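Local coordinates for bacterial leucyl aminopeptidase (Legionella pneumophila, PDB 6ESL), which probably removes amino-terminal residues from peptides as a secreted two-zinc aminopeptidase of the M28 family, helping the bacterium acquire nutrients inside amoebas, at residues 126-131 / 378-383; 317-322 / 387-392. All blocks are in the same frame, centred on the assembly; numbering follows the deposited sequence.

Both contacts use helix 373-391, the last helix of the chain: contact 1 meets it at 378-383 and contact 2 at its C-terminal end, 387-392. The segments follow in the order 126-131, 317-322, 378-383, 387-392, so the two connections alternate along the chain. The centres lie about 11 Å apart, on the same side of the chain's centre, and the contacts touch where Ile320 packs on Lys381 and Asn378. Residues 126-131 lead into helix 130-142 and 317-322 lie at the C-terminal part of helix 306-320. The terminal helix is thereby joined both to a segment far back in the sequence and to a helix within the M28 peptidase region.

Contact 1 of 2, residues 126-131 / 378-383; sequences KEIVSD and NFSKLA
Ile128 makes this contact alone from its side, reaching Ser380 and Lys381 on consecutive positions of helix 373-391. Its terminal methyl CD1 lies 3.6 Å from Ser380 OG, while one bond back CG1 lies 4.1 Å from Lys381 CG. The isoleucine therefore covers the hydroxyl with its end and CG of the lysine with its middle; the two aliphatic chains cross obliquely. CG2 takes the place anti to the backbone N, while chi1 of -67° sets CG1 beside that N, and the second torsion (-74°) then brings CD1 to Ser380. CD1, a methyl, can only pack against this hydroxyl, whose hydrogen bond goes to Ser229 O. Lys381 runs on from CG as an extended chain and offers its methylene part to Ile128. The nearest CA atoms, those of Ile128 and Lys381, are 7.2 Å apart.

Just after Ile128, Val129 is the N-cap residue of helix 130-142, and its backbone N is held by helix 220-239 through a hydrogen bond to Glu232 OE2; Ser130 OG bonds to Thr377 OG1, one residue before 378-383. The contact thus joins the lead into helix 130-142 to the last helix of the M28 peptidase fold. Ile128 also packs on Val236 and Ser380 on Glu232, both of helix 220-239. On other sides of helix 373-391, Leu382 touches Leu315 of helix 306-320, and Phe379 and Leu382 pack on Met297 of strand 297-300.

Contact 2 of 2, residues 317-322 / 387-392; sequences DHYIHV and AIELAS
Tyr319 and Glu389 are the closest pair of the two backbones, yet their CA atoms stand 11.3 Å apart, so two long side chains span the gap. Residues 317-320 belong to helix 306-320 and include a wider pi-type turn; His321 then leaves the helix with positive phi. Across from them, 387-391 form the end of helix 373-391. There Ser392 OG turns back to donate to Ile388 O at 2.6 Å, and Ala391 N keeps the regular helical bond to Ala387 O at 2.8 Å.

The phenol OH of Tyr319 donates to Glu389 OE2 at 2.6 Å, a short bond. It meets the oxygen on its anti side, 15° out of the carboxylate plane. OE2 in turn lies at the edge of the tyrosine ring, in its plane, 3.7 Å from CZ, and ring and carboxylate are turned 36° against each other. Glu389 is bent at chi2 (-77°), which carries its carboxylate round to the hydroxyl. The pair joins two helices of the M28 zinc-peptidase fold, in which helices pack against a mixed central sheet.

Both carboxylate oxygens also accept from backbone N-H groups just ahead of helix 118-125: OE1 from Lys116 and OE2 from His117. Three donors thus grip this buried group, which would probably favour its charged form. Over one face of the tyrosine ring lies His318 CD2, offset toward the rim. The tyrosine also packs on Ile115, on Val121 of helix 118-125 and on Ala385 of helix 373-391.

Contact 1 of 2, residues 126-131 / 378-383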
ATOM      1  N   LYS B 126      23.864  -4.206 -15.616  1.00 50.88           N
ATOM      2  CA  LYS B 126      25.197  -4.720 -15.879  1.00 55.57           C
ATOM      3  C   LYS B 126      26.306  -3.659 -15.996  1.00 55.43           C
ATOM      4  O   LYS B 126      27.473  -4.016 -15.864  1.00 54.25           O
ATOM      5  CB  LYS B 126      25.180  -5.667 -17.092  1.00 61.45           C
ATOM      6  CG  LYS B 126      24.732  -7.094 -16.695  1.00 64.86           C
ATOM      7  CD  LYS B 126      24.645  -8.118 -17.855  1.00 70.68           C
ATOM      8  CE  LYS B 126      23.181  -8.591 -18.008  1.00 70.68           C
ATOM      9  NZ  LYS B 126      23.012  -9.096 -19.402  1.00 76.75           N
ATOM     10  N   GLU B 127      25.961  -2.375 -16.169  1.00 54.07           N
ATOM     11  CA  GLU B 127      26.969  -1.275 -16.225  1.00 55.16           C
ATOM     12  C   GLU B 127      27.361  -0.671 -14.893  1.00 51.43           C
ATOM     13  O   GLU B 127      28.372   0.042 -14.811  1.00 47.99           O
ATOM     14  CB  GLU B 127      26.481  -0.115 -17.085  1.00 59.38           C
ATOM     15  CG  GLU B 127      25.973  -0.459 -18.485  1.00 64.30           C
ATOM     16  CD  GLU B 127      27.034  -0.321 -19.534  1.00 69.65           C
ATOM     17  OE1 GLU B 127      28.002   0.426 -19.297  1.00 75.66           O
ATOM     18  OE2 GLU B 127      26.938  -1.008 -20.557  1.00 75.15           O
ATOM     19  N   ILE B 128      26.548  -0.928 -13.857  1.00 46.98           N
ATOM     20  CA  ILE B 128      26.745  -0.339 -12.530  1.00 44.61           C
ATOM     21  C   ILE B 128      28.035  -0.860 -12.068  1.00 44.48           C
ATOM     22  O   ILE B 128      28.289  -2.072 -12.264  1.00 45.06           O
ATOM     23  CB  ILE B 128      25.663  -0.822 -11.496  1.00 42.73           C
ATOM     24  CG1 ILE B 128      24.260  -0.291 -11.843  1.00 45.28           C
ATOM     25  CG2 ILE B 128      26.042  -0.437 -10.062  1.00 40.13           C
ATOM     26  CD1 ILE B 128      24.107   1.171 -11.540  1.00 47.33           C
ATOM     27  N   VAL B 129      28.862   0.024 -11.499  1.00 42.49           N
ATOM     28  CA  VAL B 129      30.179  -0.338 -10.996  1.00 43.92           C
ATOM     29  C   VAL B 129      30.170  -0.030  -9.526  1.00 41.18           C
ATOM     30  O   VAL B 129      30.089   1.155  -9.121  1.00 41.05           O
ATOM     31  CB  VAL B 129      31.329   0.441 -11.683  1.00 45.90           C
ATOM     32  CG1 VAL B 129      32.699   0.072 -11.141  1.00 47.19           C
ATOM     33  CG2 VAL B 129      31.285   0.214 -13.172  1.00 48.09           C
ATOM     34  N   SER B 130      30.264  -1.105  -8.730  1.00 40.47           N
ATOM     35  CA  SER B 130      30.222  -1.028  -7.263  1.00 38.80           C
ATOM     36  C   SER B 130      31.307  -0.150  -6.734  1.00 38.40           C
ATOM     37  O   SER B 130      31.094   0.705  -5.814  1.00 36.53           O
ATOM     38  CB  SER B 130      30.301  -2.439  -6.637  1.00 38.75           C
ATOM     39  OG  SER B 130      29.045  -3.038  -6.944  1.00 36.69           O
ATOM     40  N   ASP B 131      32.490  -0.332  -7.308  1.00 38.07           N
ATOM     41  CA  ASP B 131      33.610   0.441  -6.881  1.00 38.53           C
ATOM     42  C   ASP B 131      33.410   1.985  -6.950  1.00 35.95           C
ATOM     43  O   ASP B 131      33.934   2.686  -6.103  1.00 34.37           O
ATOM     44  CB  ASP B 131      34.967   0.031  -7.586  1.00 42.19           C
ATOM     45  CG  ASP B 131      36.104   0.788  -6.967  1.00 45.63           C
ATOM     46  OD1 ASP B 131      36.382   0.548  -5.746  1.00 46.89           O
ATOM     47  OD2 ASP B 131      36.612   1.758  -7.634  1.00 50.78           O
ATOM     48  N   ASN B 378      22.652  -2.576  -4.864  1.00 30.15           N
ATOM     49  CA  ASN B 378      21.256  -2.948  -5.104  1.00 28.05           C
ATOM     50  C   ASN B 378      20.322  -1.738  -5.169  1.00 26.63           C
ATOM     51  O   ASN B 378      19.441  -1.674  -6.030  1.00 26.79           O
ATOM     52  CB  ASN B 378      20.778  -3.983  -4.046  1.00 28.53           C
ATOM     53  CG  ASN B 378      21.270  -5.407  -4.332  1.00 31.07           C
ATOM     54  OD1 ASN B 378      21.171  -6.330  -3.440  1.00 31.74           O
ATOM     55  ND2 ASN B 378      21.826  -5.629  -5.542  1.00 28.26           N
ATOM     56  N   PHE B 379      20.530  -0.796  -4.293  1.00 25.37           N
ATOM     57  CA  PHE B 379      19.790   0.460  -4.348  1.00 24.57           C
ATOM     58  C   PHE B 379      20.086   1.302  -5.575  1.00 25.90           C
ATOM     59  O   PHE B 379      19.127   1.820  -6.215  1.00 25.76           O
ATOM     60  CB  PHE B 379      19.949   1.265  -3.035  1.00 23.15           C
ATOM     61  CG  PHE B 379      19.175   0.684  -1.904  1.00 21.39           C
ATOM     62  CD1 PHE B 379      17.825   0.991  -1.710  1.00 22.19           C
ATOM     63  CD2 PHE B 379      19.770  -0.177  -1.054  1.00 21.52           C
ATOM     64  CE1 PHE B 379      17.129   0.467  -0.581  1.00 21.64           C
ATOM     65  CE2 PHE B 379      19.046  -0.845  -0.028  1.00 21.81           C
ATOM     66  CZ  PHE B 379      17.734  -0.510   0.195  1.00 20.57           C
ATOM     67  N   SER B 380      21.364   1.275  -6.015  1.00 27.28           N
ATOM     68  CA  SER B 380      21.743   1.972  -7.221  1.00 28.26           C
ATOM     69  C   SER B 380      21.033   1.341  -8.406  1.00 29.58           C
ATOM     70  O   SER B 380      20.505   2.039  -9.321  1.00 30.40           O
ATOM     71  CB  SER B 380      23.274   1.986  -7.336  1.00 30.03           C
ATOM     72  OG  SER B 380      23.672   2.870  -8.347  1.00 33.45           O
ATOM     73  N   LYS B 381      20.958  -0.003  -8.409  1.00 31.01           N
ATOM     74  CA  LYS B 381      20.253  -0.719  -9.453  1.00 32.88           C
ATOM     75  C   LYS B 381      18.805  -0.364  -9.469  1.00 32.98           C
ATOM     76  O   LYS B 381      18.202  -0.259 -10.517  1.00 34.87           O
ATOM     77  CB  LYS B 381      20.405  -2.233  -9.265  1.00 34.94           C
ATOM     78  CG  LYS B 381      21.817  -2.708  -9.640  1.00 37.86           C
ATOM     79  CD  LYS B 381      22.027  -4.175  -9.477  1.00 40.62           C
ATOM     80  CE  LYS B 381      23.488  -4.423  -9.707  1.00 42.61           C
ATOM     81  NZ  LYS B 381      23.886  -5.830  -9.768  1.00 44.43           N
ATOM     82  N   LEU B 382      18.222  -0.256  -8.296  1.00 30.70           N
ATOM     83  CA  LEU B 382      16.823   0.102  -8.206  1.00 29.83           C
ATOM     84  C   LEU B 382      16.580   1.480  -8.830  1.00 29.09           C
ATOM     85  O   LEU B 382      15.578   1.664  -9.514  1.00 29.03           O
ATOM     86  CB  LEU B 382      16.313   0.013  -6.752  1.00 28.28           C
ATOM     87  CG  LEU B 382      14.861   0.382  -6.474  1.00 29.45           C
ATOM     88  CD1 LEU B 382      13.904  -0.421  -7.334  1.00 30.82           C
ATOM     89  CD2 LEU B 382      14.456   0.218  -4.988  1.00 27.82           C
ATOM     90  N   ALA B 383      17.459   2.450  -8.539  1.00 28.64           N
ATOM     91  CA  ALA B 383      17.307   3.815  -9.096  1.00 29.96           C
ATOM     92  C   ALA B 383      17.357   3.747 -10.640  1.00 32.06           C
ATOM     93  O   ALA B 383      16.543   4.410 -11.298  1.00 31.58           O
ATOM     94  CB  ALA B 383      18.425   4.722  -8.601  1.00 29.85           C
TER

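Contact 2 of 2, residues 317-322 / 387-392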
ATOM      1  N   ASP B 317      11.665  -7.134  -6.818  1.00 36.21           N
ATOM      2  CA  ASP B 317      11.563  -8.569  -7.002  1.00 38.07           C
ATOM      3  C   ASP B 317      12.037  -9.010  -8.423  1.00 39.00           C
ATOM      4  O   ASP B 317      12.868  -9.927  -8.554  1.00 42.53           O
ATOM      5  CB  ASP B 317      10.141  -9.031  -6.737  1.00 39.82           C
ATOM      6  CG  ASP B 317       9.985 -10.514  -6.981  1.00 43.89           C
ATOM      7  OD1 ASP B 317      10.607 -11.294  -6.242  1.00 50.07           O
ATOM      8  OD2 ASP B 317       9.348 -10.906  -7.957  1.00 47.11           O
ATOM      9  N   HIS B 318      11.553  -8.309  -9.441  1.00 39.97           N
ATOM     10  CA  HIS B 318      11.874  -8.582 -10.833  1.00 44.01           C
ATOM     11  C   HIS B 318      13.319  -8.337 -11.206  1.00 43.09           C
ATOM     12  O   HIS B 318      13.952  -9.158 -11.914  1.00 44.95           O
ATOM     13  CB  HIS B 318      10.992  -7.749 -11.798  1.00 48.57           C
ATOM     14  CG  HIS B 318      10.958  -8.295 -13.200  1.00 55.14           C
ATOM     15  ND1 HIS B 318       9.840  -8.907 -13.719  1.00 59.88           N
ATOM     16  CD2 HIS B 318      11.914  -8.382 -14.164  1.00 57.20           C
ATOM     17  CE1 HIS B 318      10.087  -9.315 -14.945  1.00 59.77           C
ATOM     18  NE2 HIS B 318      11.329  -8.981 -15.255  1.00 61.66           N
ATOM     19  N   TYR B 319      13.884  -7.216 -10.774  1.00 40.36           N
ATOM     20  CA  TYR B 319      15.243  -6.864 -11.250  1.00 41.14           C
ATOM     21  C   TYR B 319      16.329  -7.060 -10.241  1.00 39.74           C
ATOM     22  O   TYR B 319      17.423  -7.180 -10.637  1.00 39.50           O
ATOM     23  CB  TYR B 319      15.304  -5.395 -11.700  1.00 41.76           C
ATOM     24  CG  TYR B 319      14.548  -5.093 -12.970  1.00 44.62           C
ATOM     25  CD1 TYR B 319      14.961  -5.668 -14.223  1.00 45.06           C
ATOM     26  CD2 TYR B 319      13.445  -4.234 -12.972  1.00 41.84           C
ATOM     27  CE1 TYR B 319      14.268  -5.373 -15.392  1.00 45.53           C
ATOM     28  CE2 TYR B 319      12.795  -3.929 -14.177  1.00 43.42           C
ATOM     29  CZ  TYR B 319      13.216  -4.504 -15.365  1.00 44.21           C
ATOM     30  OH  TYR B 319      12.550  -4.184 -16.535  1.00 45.46           O
ATOM     31  N   ILE B 320      16.044  -7.008  -8.945  1.00 38.05           N
ATOM     32  CA  ILE B 320      17.105  -7.088  -7.932  1.00 38.31           C
ATOM     33  C   ILE B 320      17.195  -8.505  -7.326  1.00 38.73           C
ATOM     34  O   ILE B 320      18.270  -8.928  -6.860  1.00 39.28           O
ATOM     35  CB  ILE B 320      16.917  -6.014  -6.818  1.00 38.84           C
ATOM     36  CG1 ILE B 320      16.582  -4.606  -7.387  1.00 40.54           C
ATOM     37  CG2 ILE B 320      18.106  -5.940  -5.923  1.00 37.33           C
ATOM     38  CD1 ILE B 320      17.639  -4.139  -8.350  1.00 42.44           C
ATOM     39  N   HIS B 321      16.059  -9.199  -7.260  1.00 39.58           N
ATOM     40  CA  HIS B 321      16.027 -10.587  -6.792  1.00 40.05           C
ATOM     41  C   HIS B 321      16.469 -10.723  -5.335  1.00 37.94           C
ATOM     42  O   HIS B 321      17.192 -11.622  -5.014  1.00 37.16           O
ATOM     43  CB  HIS B 321      16.839 -11.518  -7.741  1.00 45.72           C
ATOM     44  CG  HIS B 321      16.330 -11.496  -9.142  1.00 48.34           C
ATOM     45  ND1 HIS B 321      17.090 -11.070 -10.212  1.00 53.33           N
ATOM     46  CD2 HIS B 321      15.114 -11.828  -9.644  1.00 52.39           C
ATOM     47  CE1 HIS B 321      16.368 -11.151 -11.319  1.00 54.88           C
ATOM     48  NE2 HIS B 321      15.161 -11.593 -10.996  1.00 55.01           N
ATOM     49  N   VAL B 322      15.912  -9.846  -4.473  1.00 35.01           N
ATOM     50  CA  VAL B 322      16.008  -9.996  -3.045  1.00 31.28           C
ATOM     51  C   VAL B 322      14.590  -9.861  -2.444  1.00 30.12           C
ATOM     52  O   VAL B 322      13.669  -9.376  -3.105  1.00 28.90           O
ATOM     53  CB  VAL B 322      16.967  -8.955  -2.463  1.00 31.54           C
ATOM     54  CG1 VAL B 322      18.394  -9.170  -3.037  1.00 31.93           C
ATOM     55  CG2 VAL B 322      16.439  -7.545  -2.665  1.00 30.20           C
ATOM     56  N   ALA B 387      14.312   4.740 -13.158  1.00 34.83           N
ATOM     57  CA  ALA B 387      14.495   5.776 -14.188  1.00 37.66           C
ATOM     58  C   ALA B 387      14.132   5.235 -15.565  1.00 39.89           C
ATOM     59  O   ALA B 387      13.249   5.803 -16.261  1.00 41.63           O
ATOM     60  CB  ALA B 387      15.934   6.272 -14.204  1.00 37.19           C
ATOM     61  N   ILE B 388      14.754   4.131 -15.931  1.00 40.04           N
ATOM     62  CA  ILE B 388      14.580   3.632 -17.300  1.00 42.37           C
ATOM     63  C   ILE B 388      13.136   3.191 -17.532  1.00 42.90           C
ATOM     64  O   ILE B 388      12.550   3.567 -18.533  1.00 44.55           O
ATOM     65  CB  ILE B 388      15.618   2.541 -17.647  1.00 42.84           C
ATOM     66  CG1 ILE B 388      17.028   3.133 -17.730  1.00 43.37           C
ATOM     67  CG2 ILE B 388      15.240   1.821 -18.927  1.00 46.58           C
ATOM     68  CD1 ILE B 388      18.128   2.113 -17.706  1.00 42.90           C
ATOM     69  N   GLU B 389      12.521   2.438 -16.624  1.00 42.72           N
ATOM     70  CA  GLU B 389      11.137   2.042 -16.842  1.00 44.26           C
ATOM     71  C   GLU B 389      10.187   3.222 -16.969  1.00 45.63           C
ATOM     72  O   GLU B 389       9.363   3.235 -17.878  1.00 48.19           O
ATOM     73  CB  GLU B 389      10.574   1.134 -15.721  1.00 42.99           C
ATOM     74  CG  GLU B 389      11.112  -0.292 -15.794  1.00 45.08           C
ATOM     75  CD  GLU B 389      10.433  -1.142 -16.900  1.00 46.63           C
ATOM     76  OE1 GLU B 389       9.348  -0.696 -17.403  1.00 47.48           O
ATOM     77  OE2 GLU B 389      11.019  -2.226 -17.262  1.00 45.78           O
ATOM     78  N   LEU B 390      10.274   4.193 -16.046  1.00 43.48           N
ATOM     79  CA  LEU B 390       9.248   5.223 -16.007  1.00 43.42           C
ATOM     80  C   LEU B 390       9.499   6.350 -17.044  1.00 46.15           C
ATOM     81  O   LEU B 390       8.552   6.963 -17.549  1.00 46.83           O
ATOM     82  CB  LEU B 390       9.116   5.778 -14.602  1.00 42.88           C
ATOM     83  CG  LEU B 390       8.646   4.730 -13.552  1.00 40.55           C
ATOM     84  CD1 LEU B 390       8.558   5.348 -12.190  1.00 39.91           C
ATOM     85  CD2 LEU B 390       7.318   4.119 -13.915  1.00 40.09           C
ATOM     86  N   ALA B 391      10.759   6.606 -17.355  1.00 47.14           N
ATOM     87  CA  ALA B 391      11.125   7.681 -18.283  1.00 50.81           C
ATOM     88  C   ALA B 391      10.964   7.229 -19.723  1.00 54.81           C
ATOM     89  O   ALA B 391      10.937   8.079 -20.616  1.00 56.08           O
ATOM     90  CB  ALA B 391      12.543   8.172 -18.027  1.00 49.40           C
ATOM     91  N   SER B 392      10.857   5.913 -19.947  1.00 57.34           N
ATOM     92  CA  SER B 392      10.639   5.358 -21.289  1.00 59.67           C
ATOM     93  C   SER B 392       9.178   5.228 -21.620  1.00 62.90           C
ATOM     94  O   SER B 392       8.887   4.794 -22.701  1.00 68.46           O
ATOM     95  CB  SER B 392      11.309   3.985 -21.438  1.00 55.90           C
ATOM     96  OG  SER B 392      12.674   4.043 -21.118  1.00 52.76           O
TER